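Sugar ABC transporter (Agrobacterium radiobacter, PDB 4RXT) probably binds carbohydrate as the solute-binding component of an ABC transporter, and holds alpha-L-arabinopyranose between its two lobes in this crystal. Local coordinates at residues A[8-13]-A[56-61]; A[40-45]-A[52-57]; A[66-71]-A[99-104]; A[88-93]-A[261-266]. All coordinates share one frame; numbering follows the deposited sequence. Where two conformers were deposited one is given.

Contact 1: A[8-13]-A[56-61]; sequences PIIVKD and ENAVAG. With ARA (alpha-L-arabinopyranose), chain B.
The puckered pyrrolidine of Pro8 is the one ring where the start of strand 9-11 meets helix 48-60; it turns no flat face to the helix and touches it through a single corner, its CG lying 4.5 Å from Ala58 CB. Pro8 also touches Pro63 and Leu40. Two residues further along, Ile10 sends its longer branch to the same methyl. CG1 lies beside the backbone N (chi1 -56°), and with chi2 at 169° the chain stays extended, so that CD1 reaches to 4.4 Å from Ala58 CB. One small methyl is therefore met by Ile10 of the strand and by Pro8 just ahead of it. Alanine suits this position because its short side chain lets the last turn of the helix lie near the sheet, the CA atoms of Pro8 and Ala58 being 7.3 Å apart. Both side-chain distances are long for van der Waals contact, and Leu40 of the neighbouring strand, which touches all three residues, completes the packing.

At the far end of the segment the character changes. Lys12 carries an extended chain past Trp19, and its NZ is hydrogen-bonded to O3 of the bound arabinopyranose at 3.1 Å. The same amine makes a weak hydrogen bond to Ser94 OG and a long, weak ion pair with Asp93, which may steady its charge in a buried place. The chemistry thus divides along one short segment: non-directional apolar packing seats its beginning under a helix, while Lys12, further along, supplies a directed polar grip on the sugar.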
loop_
_atom_site.group_PDB
_atom_site.type_symbol
_atom_site.label_atom_id
_atom_site.label_comp_id
_atom_site.label_asym_id
_atom_site.label_seq_id
_atom_site.Cartn_x
_atom_site.Cartn_y
_atom_site.Cartn_z
ATOM N N PRO A 8 3.664 9.679 18.397
ATOM C CA PRO A 8 4.397 9.520 17.163
ATOM C C PRO A 8 3.678 8.628 16.161
ATOM O O PRO A 8 2.954 7.698 16.541
ATOM C CB PRO A 8 5.704 8.848 17.583
ATOM C CG PRO A 8 5.779 9.018 19.053
ATOM C CD PRO A 8 4.370 9.045 19.509
ATOM N N ILE A 9 3.928 8.910 14.895
ATOM C CA ILE A 9 3.540 8.021 13.797
ATOM C C ILE A 9 4.814 7.585 13.073
ATOM O O ILE A 9 5.683 8.421 12.751
ATOM C CB ILE A 9 2.538 8.674 12.799
ATOM C CG1 ILE A 9 2.070 7.627 11.773
ATOM C CG2 ILE A 9 3.066 9.991 12.192
ATOM C CD1 ILE A 9 0.776 8.019 11.076
ATOM N N ILE A 10 4.905 6.276 12.857
ATOM C CA ILE A 10 6.065 5.661 12.234
ATOM C C ILE A 10 5.593 5.019 10.952
ATOM O O ILE A 10 4.847 4.046 10.958
ATOM C CB ILE A 10 6.717 4.584 13.148
ATOM C CG1 ILE A 10 7.083 5.193 14.501
ATOM C CG2 ILE A 10 7.948 3.967 12.463
ATOM C CD1 ILE A 10 7.481 4.178 15.547
ATOM N N VAL A 11 6.028 5.584 9.839
ATOM C CA VAL A 11 5.674 5.086 8.521
ATOM C C VAL A 11 6.777 4.200 7.960
ATOM O O VAL A 11 7.866 4.139 8.536
ATOM C CB VAL A 11 5.328 6.212 7.550
ATOM C CG1 VAL A 11 4.106 6.982 8.070
ATOM C CG2 VAL A 11 6.527 7.136 7.343
ATOM N N LYS A 12 6.488 3.484 6.870
ATOM C CA LYS A 12 7.518 2.590 6.277
ATOM C C LYS A 12 8.651 3.367 5.590
ATOM O O LYS A 12 9.765 2.885 5.511
ATOM C CB LYS A 12 6.907 1.636 5.242
ATOM C CG LYS A 12 5.821 0.709 5.754
ATOM C CD LYS A 12 5.491 -0.341 4.723
ATOM C CE LYS A 12 4.369 -1.260 5.151
ATOM N NZ LYS A 12 4.229 -2.372 4.162
ATOM N N ASP A 13 8.327 4.519 4.972
ATOM C CA ASP A 13 9.311 5.222 4.137
ATOM C C ASP A 13 8.847 6.663 3.949
ATOM O O ASP A 13 7.879 6.929 3.249
ATOM C CB ASP A 13 9.458 4.516 2.775
ATOM C CG ASP A 13 10.472 5.222 1.810
ATOM O OD1 ASP A 13 10.961 6.337 2.114
ATOM O OD2 ASP A 13 10.752 4.684 0.720
ATOM N N GLU A 56 11.899 1.341 18.798
ATOM C CA GLU A 56 12.552 1.209 20.123
ATOM C C GLU A 56 12.819 2.569 20.753
ATOM O O GLU A 56 12.597 2.764 21.959
ATOM C CB GLU A 56 13.840 0.379 20.029
ATOM C CG GLU A 56 13.512 -1.103 19.847
ATOM C CD GLU A 56 14.681 -1.961 19.339
ATOM O OE1 GLU A 56 15.735 -1.384 18.954
ATOM O OE2 GLU A 56 14.543 -3.234 19.302
ATOM N N ASN A 57 13.284 3.521 19.933
ATOM C CA ASN A 57 13.660 4.848 20.418
ATOM C C ASN A 57 12.396 5.629 20.809
ATOM O O ASN A 57 12.357 6.338 21.817
ATOM C CB ASN A 57 14.413 5.615 19.318
ATOM C CG ASN A 57 15.897 5.660 19.533
ATOM O OD1 ASN A 57 16.375 6.222 20.522
ATOM N ND2 ASN A 57 16.641 5.115 18.580
ATOM N N ALA A 58 11.353 5.507 19.988
ATOM C CA ALA A 58 10.097 6.194 20.289
ATOM C C ALA A 58 9.482 5.650 21.606
ATOM O O ALA A 58 9.018 6.408 22.467
ATOM C CB ALA A 58 9.120 6.078 19.128
ATOM N N VAL A 59 9.541 4.335 21.782
ATOM C CA VAL A 59 9.080 3.697 23.020
ATOM C C VAL A 59 9.833 4.240 24.233
ATOM O O VAL A 59 9.212 4.557 25.267
ATOM C CB VAL A 59 9.190 2.156 22.942
ATOM C CG1 VAL A 59 8.956 1.534 24.320
ATOM C CG2 VAL A 59 8.189 1.591 21.936
ATOM N N ALA A 60 11.152 4.377 24.090
ATOM C CA ALA A 60 11.993 4.819 25.175
ATOM C C ALA A 60 11.645 6.233 25.658
ATOM O O ALA A 60 11.903 6.610 26.806
ATOM C CB ALA A 60 13.438 4.743 24.768
ATOM N N GLY A 61 11.069 7.016 24.763
ATOM C CA GLY A 61 10.604 8.381 25.073
ATOM C C GLY A 61 9.275 8.499 25.813
ATOM O O GLY A 61 8.805 9.603 26.123
HETATM C C1 ARA B . 1.180 1.148 -0.435
HETATM C C2 ARA B . 1.040 -0.013 0.568
HETATM C C3 ARA B . 2.188 0.040 1.562
HETATM C C4 ARA B . 3.550 0.113 0.851
HETATM C C5 ARA B . 3.402 0.459 -0.571
HETATM O O1 ARA B . 0.413 0.481 -1.431
HETATM O O2 ARA B . -0.198 0.088 1.297
HETATM O O3 ARA B . 2.055 -1.075 2.460
HETATM O O4 ARA B . 4.187 -1.160 0.731
HETATM O O5 ARA B . 2.485 1.529 -0.852
#

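Contact 2: A[40-45]-A[52-57]; sequences LGAQAE and ISILEN. With ARA (alpha-L-arabinopyranose), chain B.
Ile54 of helix 48-60 packs over Leu40, Gly41 and Ala42, on and just after strand 39-41, in a beta-alpha-beta unit that runs on to strand 66-68. From its CB the side chain forks. CG2, set anti to the backbone N, meets Leu40 CB at 3.8 Å and Leu40 CD1 at 4.1 Å, the two side chains sliding past each other in opposite directions. CG1 goes the other way, beside the backbone N (chi1 -69°), and chi2 of 163° carries CD1 on to the Gly41-Ala42 peptide. That tip lands on main chain: it is 3.4 Å from Gly41 C and 3.5 Å from Ala42 N, with Ala42 CB at 4.4 Å more loosely beside it.

A branched isoleucine suits the site because one residue can fill two places, one against a leucine and one against bare peptide. Glycine suits position 41 because the backbone angles there (phi 152°) are ones that glycine alone tolerates easily. Leu40 and Ile54 also share Ile10 of the adjacent strand, joining this patch to the sheet interior.

Beyond the packing the segment runs into the sugar pocket. The peptide O of Glu45 accepts from Thr71 OG1, and the carboxylate is held at both oxygens: OE2 by Trp19 NE1, while OE1 accepts a hydrogen bond from arabinopyranose O4 at 2.7 Å.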
loop_
_atom_site.group_PDB
_atom_site.type_symbol
_atom_site.label_atom_id
_atom_site.label_comp_id
_atom_site.label_asym_id
_atom_site.label_seq_id
_atom_site.Cartn_x
_atom_site.Cartn_y
_atom_site.Cartn_z
ATOM N N LEU A 40 7.832 10.073 12.012
ATOM C CA LEU A 40 8.978 9.177 12.105
ATOM C C LEU A 40 8.979 8.142 10.999
ATOM O O LEU A 40 7.926 7.815 10.435
ATOM C CB LEU A 40 9.019 8.465 13.457
ATOM C CG LEU A 40 8.959 9.344 14.716
ATOM C CD1 LEU A 40 9.045 8.474 15.960
ATOM C CD2 LEU A 40 10.031 10.429 14.719
ATOM N N GLY A 41 10.166 7.608 10.712
ATOM C CA GLY A 41 10.279 6.556 9.718
ATOM C C GLY A 41 11.637 6.536 9.030
ATOM O O GLY A 41 12.366 7.543 9.014
ATOM N N ALA A 42 11.991 5.358 8.514
ATOM C CA ALA A 42 13.175 5.168 7.716
ATOM C C ALA A 42 12.909 5.741 6.330
ATOM O O ALA A 42 11.817 6.267 6.048
ATOM C CB ALA A 42 13.566 3.682 7.658
ATOM N N GLN A 43 13.922 5.654 5.478
ATOM C CA GLN A 43 13.856 6.267 4.115
ATOM C C GLN A 43 13.809 5.154 3.061
ATOM O O GLN A 43 14.088 5.362 1.880
ATOM C CB GLN A 43 15.038 7.191 3.891
ATOM C CG GLN A 43 14.911 8.552 4.561
ATOM C CD GLN A 43 14.879 8.449 6.074
ATOM O OE1 GLN A 43 13.887 8.839 6.723
ATOM N NE2 GLN A 43 15.960 7.927 6.649
ATOM N N ALA A 44 13.434 3.953 3.501
ATOM C CA ALA A 44 13.218 2.842 2.588
ATOM C C ALA A 44 12.326 1.840 3.284
ATOM O O ALA A 44 12.548 1.536 4.448
ATOM C CB ALA A 44 14.514 2.176 2.184
ATOM N N GLU A 45 11.364 1.281 2.556
ATOM C CA GLU A 45 10.503 0.199 3.098
ATOM C C GLU A 45 11.323 -1.065 3.446
ATOM O O GLU A 45 10.950 -1.891 4.312
ATOM C CB GLU A 45 9.371 -0.193 2.126
ATOM C CG GLU A 45 8.402 0.927 1.827
ATOM C CD GLU A 45 7.020 0.482 1.367
ATOM O OE1 GLU A 45 6.796 -0.711 1.088
ATOM O OE2 GLU A 45 6.187 1.399 1.254
ATOM N N ILE A 52 12.651 -0.804 13.162
ATOM C CA ILE A 52 12.698 -1.385 14.502
ATOM C C ILE A 52 13.422 -0.432 15.485
ATOM O O ILE A 52 12.961 -0.197 16.600
ATOM C CB ILE A 52 13.325 -2.788 14.471
ATOM C CG1 ILE A 52 12.420 -3.763 13.711
ATOM C CG2 ILE A 52 13.528 -3.311 15.901
ATOM C CD1 ILE A 52 13.101 -5.089 13.414
ATOM N N SER A 53 14.558 0.095 15.045
ATOM C CA SER A 53 15.322 1.061 15.836
ATOM C C SER A 53 14.505 2.292 16.193
ATOM O O SER A 53 14.490 2.743 17.337
ATOM C CB SER A 53 16.591 1.488 15.078
ATOM O OG SER A 53 17.500 0.410 14.972
ATOM N N ILE A 54 13.803 2.813 15.203
ATOM C CA ILE A 54 12.932 3.979 15.413
ATOM C C ILE A 54 11.815 3.673 16.422
ATOM O O ILE A 54 11.561 4.485 17.324
ATOM C CB ILE A 54 12.366 4.485 14.055
ATOM C CG1 ILE A 54 13.495 5.084 13.226
ATOM C CG2 ILE A 54 11.197 5.478 14.235
ATOM C CD1 ILE A 54 13.143 5.223 11.765
ATOM N N LEU A 55 11.170 2.512 16.276
ATOM C CA LEU A 55 10.172 2.085 17.246
ATOM C C LEU A 55 10.748 2.005 18.658
ATOM O O LEU A 55 10.168 2.553 19.598
ATOM C CB LEU A 55 9.571 0.770 16.838
ATOM C CG LEU A 55 8.574 0.187 17.825
ATOM C CD1 LEU A 55 7.386 1.117 17.989
ATOM C CD2 LEU A 55 8.092 -1.139 17.297
ATOM N N GLU A 56 11.899 1.341 18.798
ATOM C CA GLU A 56 12.552 1.209 20.123
ATOM C C GLU A 56 12.819 2.569 20.753
ATOM O O GLU A 56 12.597 2.764 21.959
ATOM C CB GLU A 56 13.840 0.379 20.029
ATOM C CG GLU A 56 13.512 -1.103 19.847
ATOM C CD GLU A 56 14.681 -1.961 19.339
ATOM O OE1 GLU A 56 15.735 -1.384 18.954
ATOM O OE2 GLU A 56 14.543 -3.234 19.302
ATOM N N ASN A 57 13.284 3.521 19.933
ATOM C CA ASN A 57 13.660 4.848 20.418
ATOM C C ASN A 57 12.396 5.629 20.809
ATOM O O ASN A 57 12.357 6.338 21.817
ATOM C CB ASN A 57 14.413 5.615 19.318
ATOM C CG ASN A 57 15.897 5.660 19.533
ATOM O OD1 ASN A 57 16.375 6.222 20.522
ATOM N ND2 ASN A 57 16.641 5.115 18.580
HETATM C C1 ARA B . 1.180 1.148 -0.435
HETATM C C2 ARA B . 1.040 -0.013 0.568
HETATM C C3 ARA B . 2.188 0.040 1.562
HETATM C C4 ARA B . 3.550 0.113 0.851
HETATM C C5 ARA B . 3.402 0.459 -0.571
HETATM O O1 ARA B . 0.413 0.481 -1.431
HETATM O O2 ARA B . -0.198 0.088 1.297
HETATM O O3 ARA B . 2.055 -1.075 2.460
HETATM O O4 ARA B . 4.187 -1.160 0.731
HETATM O O5 ARA B . 2.485 1.529 -0.852
#

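Contact 3: A[66-71]-A[99-104]; sequences IVISPT and KAFKSF
Ile68 and Pro70 meet Phe101 across the sheet of a Rossmann-like lobe, one of the two lobes of a periplasmic binding protein. Strands 66-68 and 103-106 run parallel but are not neighbours: strand 89-92 lies between them, so the two segments share no backbone ladder. Pro70 follows the end of strand 66-68 in an extended conformation. The backbone of Phe101 is extended too, and its side chain reaches back over the intervening strand. On the way it touches Ile89 of that strand.

The ring of Phe101 leaves with CG beside the backbone N (chi1 -65°). Ile68 presents its CG2 methyl to the ring edge, near the ring plane, at 4.2 Å from CE1; the two side chains cross at about a right angle. Further out, CZ lies 3.9 Å from Pro70 CG, and here the groups pass in opposite directions. A phenyl suits this place because it is long enough to span a strand and wholly apolar. Proline offers it a compact hydrocarbon surface, and the turn that carries Pro70 is held by Gln51, whose side-chain amide bonds both Ser69 O and Thr71 N. Pro70 in turn lies about 6 Å, side chain to side chain, from the sugar-binding Lys12 and Asp93, so the packing backs the pocket without touching the sugar. Within its own segment Phe101 has a further aromatic partner: Phe104 points its edge at one face, CE2 lying 3.8 Å above the centre of the Phe101 ring.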
loop_
_atom_site.group_PDB
_atom_site.type_symbol
_atom_site.label_atom_id
_atom_site.label_comp_id
_atom_site.label_asym_id
_atom_site.label_seq_id
_atom_site.Cartn_x
_atom_site.Cartn_y
_atom_site.Cartn_z
ATOM N N ILE A 66 1.551 5.086 20.163
ATOM C CA ILE A 66 2.279 5.081 18.904
ATOM C C ILE A 66 1.396 4.507 17.805
ATOM O O ILE A 66 0.696 3.497 18.020
ATOM C CB ILE A 66 3.598 4.235 18.999
ATOM C CG1 ILE A 66 4.624 4.921 19.918
ATOM C CG2 ILE A 66 4.203 3.974 17.612
ATOM C CD1 ILE A 66 5.714 3.994 20.426
ATOM N N VAL A 67 1.437 5.166 16.648
ATOM C CA VAL A 67 0.838 4.647 15.420
ATOM C C VAL A 67 1.960 4.159 14.532
ATOM O O VAL A 67 2.940 4.859 14.318
ATOM C CB VAL A 67 0.005 5.705 14.660
ATOM C CG1 VAL A 67 -0.558 5.139 13.348
ATOM C CG2 VAL A 67 -1.112 6.225 15.553
ATOM N N ILE A 68 1.840 2.945 14.022
ATOM C CA ILE A 68 2.865 2.381 13.153
ATOM C C ILE A 68 2.283 1.614 11.973
ATOM O O ILE A 68 1.274 0.919 12.115
ATOM C CB ILE A 68 3.857 1.480 13.944
ATOM C CG1 ILE A 68 4.999 0.944 13.087
ATOM C CG2 ILE A 68 3.146 0.328 14.669
ATOM C CD1 ILE A 68 6.187 0.429 13.863
ATOM N N SER A 69 2.963 1.748 10.826
ATOM C CA SER A 69 2.746 0.878 9.651
ATOM C C SER A 69 3.902 -0.118 9.595
ATOM O O SER A 69 4.919 0.184 9.039
ATOM C CB SER A 69 2.672 1.692 8.343
ATOM O OG SER A 69 3.897 2.349 8.137
ATOM N N PRO A 70 3.710 -1.323 10.167
ATOM C CA PRO A 70 4.816 -2.264 10.203
ATOM C C PRO A 70 5.336 -2.613 8.819
ATOM O O PRO A 70 4.589 -3.059 7.968
ATOM C CB PRO A 70 4.231 -3.496 10.894
ATOM C CG PRO A 70 3.029 -3.015 11.629
ATOM C CD PRO A 70 2.510 -1.827 10.856
ATOM N N THR A 71 6.650 -2.478 8.627
ATOM C CA THR A 71 7.205 -2.626 7.308
ATOM C C THR A 71 7.336 -4.066 6.815
ATOM O O THR A 71 7.229 -4.335 5.635
ATOM C CB THR A 71 8.492 -1.802 7.155
ATOM O OG1 THR A 71 8.724 -1.574 5.755
ATOM C CG2 THR A 71 9.656 -2.506 7.815
ATOM N N LYS A 99 -0.428 -9.771 18.254
ATOM C CA LYS A 99 -1.834 -9.546 18.641
ATOM C C LYS A 99 -1.937 -8.376 19.636
ATOM O O LYS A 99 -2.989 -8.137 20.243
ATOM C CB LYS A 99 -2.478 -10.827 19.255
ATOM C CG LYS A 99 -2.599 -11.999 18.304
ATOM C CD LYS A 99 -3.573 -11.704 17.168
ATOM C CE LYS A 99 -3.378 -12.654 15.986
ATOM N NZ LYS A 99 -3.673 -11.974 14.693
ATOM N N ALA A 100 -0.858 -7.616 19.763
ATOM C CA ALA A 100 -0.777 -6.619 20.831
ATOM C C ALA A 100 -1.389 -5.294 20.465
ATOM O O ALA A 100 -1.586 -4.451 21.348
ATOM C CB ALA A 100 0.655 -6.403 21.264
ATOM N N PHE A 101 -1.714 -5.123 19.185
ATOM C CA PHE A 101 -2.292 -3.862 18.715
ATOM C C PHE A 101 -3.652 -3.573 19.374
ATOM O O PHE A 101 -4.442 -4.458 19.562
ATOM C CB PHE A 101 -2.520 -3.889 17.206
ATOM C CG PHE A 101 -1.265 -3.973 16.370
ATOM C CD1 PHE A 101 -0.470 -2.868 16.146
ATOM C CD2 PHE A 101 -0.870 -5.211 15.816
ATOM C CE1 PHE A 101 0.632 -2.951 15.329
ATOM C CE2 PHE A 101 0.251 -5.295 15.023
ATOM C CZ PHE A 101 1.014 -4.167 14.806
ATOM N N LYS A 102 -3.893 -2.324 19.724
ATOM C CA LYS A 102 -5.171 -1.885 20.298
ATOM C C LYS A 102 -6.232 -1.625 19.253
ATOM O O LYS A 102 -7.437 -1.667 19.519
ATOM C CB LYS A 102 -4.986 -0.628 21.162
ATOM C CG LYS A 102 -4.058 -0.827 22.348
ATOM C CD LYS A 102 -4.519 -1.991 23.204
ATOM C CE LYS A 102 -3.788 -2.044 24.538
ATOM N NZ LYS A 102 -4.112 -3.274 25.316
ATOM N N SER A 103 -5.768 -1.291 18.064
ATOM C CA SER A 103 -6.652 -1.105 16.911
ATOM C C SER A 103 -5.814 -1.209 15.671
ATOM O O SER A 103 -4.579 -1.078 15.733
ATOM C CB SER A 103 -7.377 0.250 16.954
ATOM O OG SER A 103 -8.366 0.382 15.943
ATOM N N PHE A 104 -6.484 -1.441 14.554
ATOM C CA PHE A 104 -5.818 -1.574 13.272
ATOM C C PHE A 104 -6.690 -0.975 12.168
ATOM O O PHE A 104 -7.847 -1.371 12.006
ATOM C CB PHE A 104 -5.480 -3.043 12.947
ATOM C CG PHE A 104 -4.195 -3.189 12.194
ATOM C CD1 PHE A 104 -4.137 -2.889 10.838
ATOM C CD2 PHE A 104 -3.000 -3.522 12.866
ATOM C CE1 PHE A 104 -2.946 -2.989 10.161
ATOM C CE2 PHE A 104 -1.798 -3.582 12.181
ATOM C CZ PHE A 104 -1.779 -3.327 10.825
#

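Contact 4: A[88-93]-A[261-266]; sequences PIIGID and LAVSKG. With ARA (alpha-L-arabinopyranose), chain B.
Val263, near the C-terminal end of helix 249-264, turns its two methyls to two residues of the 88-93 segment. CG1, placed anti to the backbone N (chi1 168°), packs 3.6 Å from Pro88 CB and more loosely on Pro88 CG. CG2 lies beside the N and comes within 4.2 Å of Ile90 CD1, though Ile90 was modelled in two conformers, so this second touch is less certain. A beta-branched valine fits because its two arms diverge from one CB.

Ser264 folds back instead: chi1 of 79° brings OG to 2.6 Å from Leu261 O. Lys265 N reaches that oxygen from the same face of its carbonyl plane. Gly266 then closes the helix in a Schellman motif, its positive phi (81°) easiest for glycine.

Past the other end of the strand Asp93 spreads its carboxylate across two sugar hydroxyls; OD1 accepts from arabinopyranose O2 at 2.5 Å, and OD2 from O3.

Strand 89-92 lies between strands 66-68 and 103-106. Helix 249-264 packs against it through Ile90, and helix 17-33 through Ile92, while Ile89 points away from helix 249-264 and packs on Ile66, Ile68 and Phe101.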
loop_
_atom_site.group_PDB
_atom_site.type_symbol
_atom_site.label_atom_id
_atom_site.label_comp_id
_atom_site.label_asym_id
_atom_site.label_seq_id
_atom_site.Cartn_x
_atom_site.Cartn_y
_atom_site.Cartn_z
ATOM N N PRO A 88 0.638 1.854 24.328
ATOM C CA PRO A 88 -0.337 1.287 23.380
ATOM C C PRO A 88 0.020 1.581 21.931
ATOM O O PRO A 88 0.382 2.728 21.588
ATOM C CB PRO A 88 -1.664 1.961 23.726
ATOM C CG PRO A 88 -1.319 3.086 24.585
ATOM C CD PRO A 88 0.074 2.952 25.114
ATOM N N ILE A 89 -0.166 0.553 21.106
ATOM C CA ILE A 89 0.259 0.570 19.703
ATOM C C ILE A 89 -0.963 0.412 18.838
ATOM O O ILE A 89 -1.753 -0.497 19.011
ATOM C CB ILE A 89 1.275 -0.551 19.372
ATOM C CG1 ILE A 89 2.388 -0.635 20.443
ATOM C CG2 ILE A 89 1.823 -0.409 17.943
ATOM C CD1 ILE A 89 3.253 0.599 20.549
ATOM N N ILE A 90 -1.129 1.361 17.920
ATOM C CA ILE A 90 -2.189 1.342 16.933
ATOM C C ILE A 90 -1.514 1.058 15.588
ATOM O O ILE A 90 -0.553 1.750 15.190
ATOM C CB ILE A 90 -2.960 2.689 16.923
ATOM C CG1 ILE A 90 -3.923 2.799 18.137
ATOM C CG2 ILE A 90 -3.707 2.874 15.613
ATOM C CD1 ILE A 90 -3.247 2.761 19.508
ATOM N N GLY A 91 -2.004 0.038 14.885
ATOM C CA GLY A 91 -1.452 -0.318 13.569
ATOM C C GLY A 91 -2.227 0.259 12.408
ATOM O O GLY A 91 -3.447 0.458 12.478
ATOM N N ILE A 92 -1.484 0.545 11.336
ATOM C CA ILE A 92 -2.102 0.938 10.067
ATOM C C ILE A 92 -1.464 0.181 8.890
ATOM O O ILE A 92 -0.300 -0.263 8.953
ATOM C CB ILE A 92 -2.082 2.468 9.825
ATOM C CG1 ILE A 92 -0.661 3.010 9.750
ATOM C CG2 ILE A 92 -2.889 3.186 10.900
ATOM C CD1 ILE A 92 -0.591 4.423 9.173
ATOM N N ASP A 93 -2.257 0.034 7.828
ATOM C CA ASP A 93 -1.770 -0.316 6.473
ATOM C C ASP A 93 -1.348 -1.761 6.203
ATOM O O ASP A 93 -1.659 -2.273 5.137
ATOM C CB ASP A 93 -0.698 0.688 5.997
ATOM C CG ASP A 93 -0.210 0.389 4.582
ATOM O OD1 ASP A 93 -0.894 0.832 3.630
ATOM O OD2 ASP A 93 0.818 -0.314 4.447
ATOM N N LEU A 261 -5.200 8.556 20.334
ATOM C CA LEU A 261 -5.581 9.447 21.401
ATOM C C LEU A 261 -6.669 8.850 22.306
ATOM O O LEU A 261 -6.606 8.937 23.530
ATOM C CB LEU A 261 -6.026 10.802 20.830
ATOM C CG LEU A 261 -6.439 11.860 21.865
ATOM C CD1 LEU A 261 -5.316 12.209 22.845
ATOM C CD2 LEU A 261 -6.953 13.119 21.188
ATOM N N ALA A 262 -7.698 8.296 21.685
ATOM C CA ALA A 262 -8.780 7.737 22.464
ATOM C C ALA A 262 -8.285 6.573 23.350
ATOM O O ALA A 262 -8.630 6.477 24.552
ATOM C CB ALA A 262 -9.909 7.259 21.542
ATOM N N VAL A 263 -7.436 5.721 22.771
ATOM C CA VAL A 263 -6.847 4.617 23.543
ATOM C C VAL A 263 -6.017 5.136 24.749
ATOM O O VAL A 263 -6.098 4.583 25.858
ATOM C CB VAL A 263 -5.995 3.712 22.640
ATOM C CG1 VAL A 263 -5.167 2.758 23.473
ATOM C CG2 VAL A 263 -6.868 2.961 21.635
ATOM N N SER A 264 -5.225 6.195 24.514
ATOM C CA SER A 264 -4.415 6.832 25.550
ATOM C C SER A 264 -5.241 7.388 26.707
ATOM O O SER A 264 -4.729 7.543 27.813
ATOM C CB SER A 264 -3.555 7.956 24.968
ATOM O OG SER A 264 -4.287 9.150 24.764
ATOM N N LYS A 265 -6.504 7.708 26.441
ATOM C CA LYS A 265 -7.459 8.159 27.492
ATOM C C LYS A 265 -8.274 7.028 28.119
ATOM O O LYS A 265 -9.193 7.277 28.908
ATOM C CB LYS A 265 -8.443 9.181 26.918
ATOM C CG LYS A 265 -7.789 10.445 26.406
ATOM C CD LYS A 265 -8.887 11.380 25.959
ATOM C CE LYS A 265 -8.360 12.560 25.208
ATOM N NZ LYS A 265 -9.501 13.354 24.701
ATOM N N GLY A 266 -7.964 5.790 27.743
ATOM C CA GLY A 266 -8.631 4.609 28.297
ATOM C C GLY A 266 -9.968 4.332 27.655
ATOM O O GLY A 266 -10.765 3.583 28.207
HETATM C C1 ARA B . 1.180 1.148 -0.435
HETATM C C2 ARA B . 1.040 -0.013 0.568
HETATM C C3 ARA B . 2.188 0.040 1.562
HETATM C C4 ARA B . 3.550 0.113 0.851
HETATM C C5 ARA B . 3.402 0.459 -0.571
HETATM O O1 ARA B . 0.413 0.481 -1.431
HETATM O O2 ARA B . -0.198 0.088 1.297
HETATM O O3 ARA B . 2.055 -1.075 2.460
HETATM O O4 ARA B . 4.187 -1.160 0.731
HETATM O O5 ARA B . 2.485 1.529 -0.852
#

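All four contacts belong to one lobe and its parallel sheet. Contacts 1 and 2 use the same helix, 48-60, against neighbouring strands 9-11 and 39-41; contact 4 brings in helix 249-264, far along the chain, and contact 3 joins two segments across strand 89-92, the strand contact 4 uses. Contacts 1 and 3 are buried, whereas 2 and 4 are only partly so. The packing is aliphatic in 1 and 4, aliphatic on side chain and peptide in 2, and partly aromatic in 3. Polar work is displaced to the pocket ends of segments 8-13, 40-45 and 88-93, which each give the sugar one charged side chain. Strand pairing links contact 1 to 2 and 3, and 3 to 4.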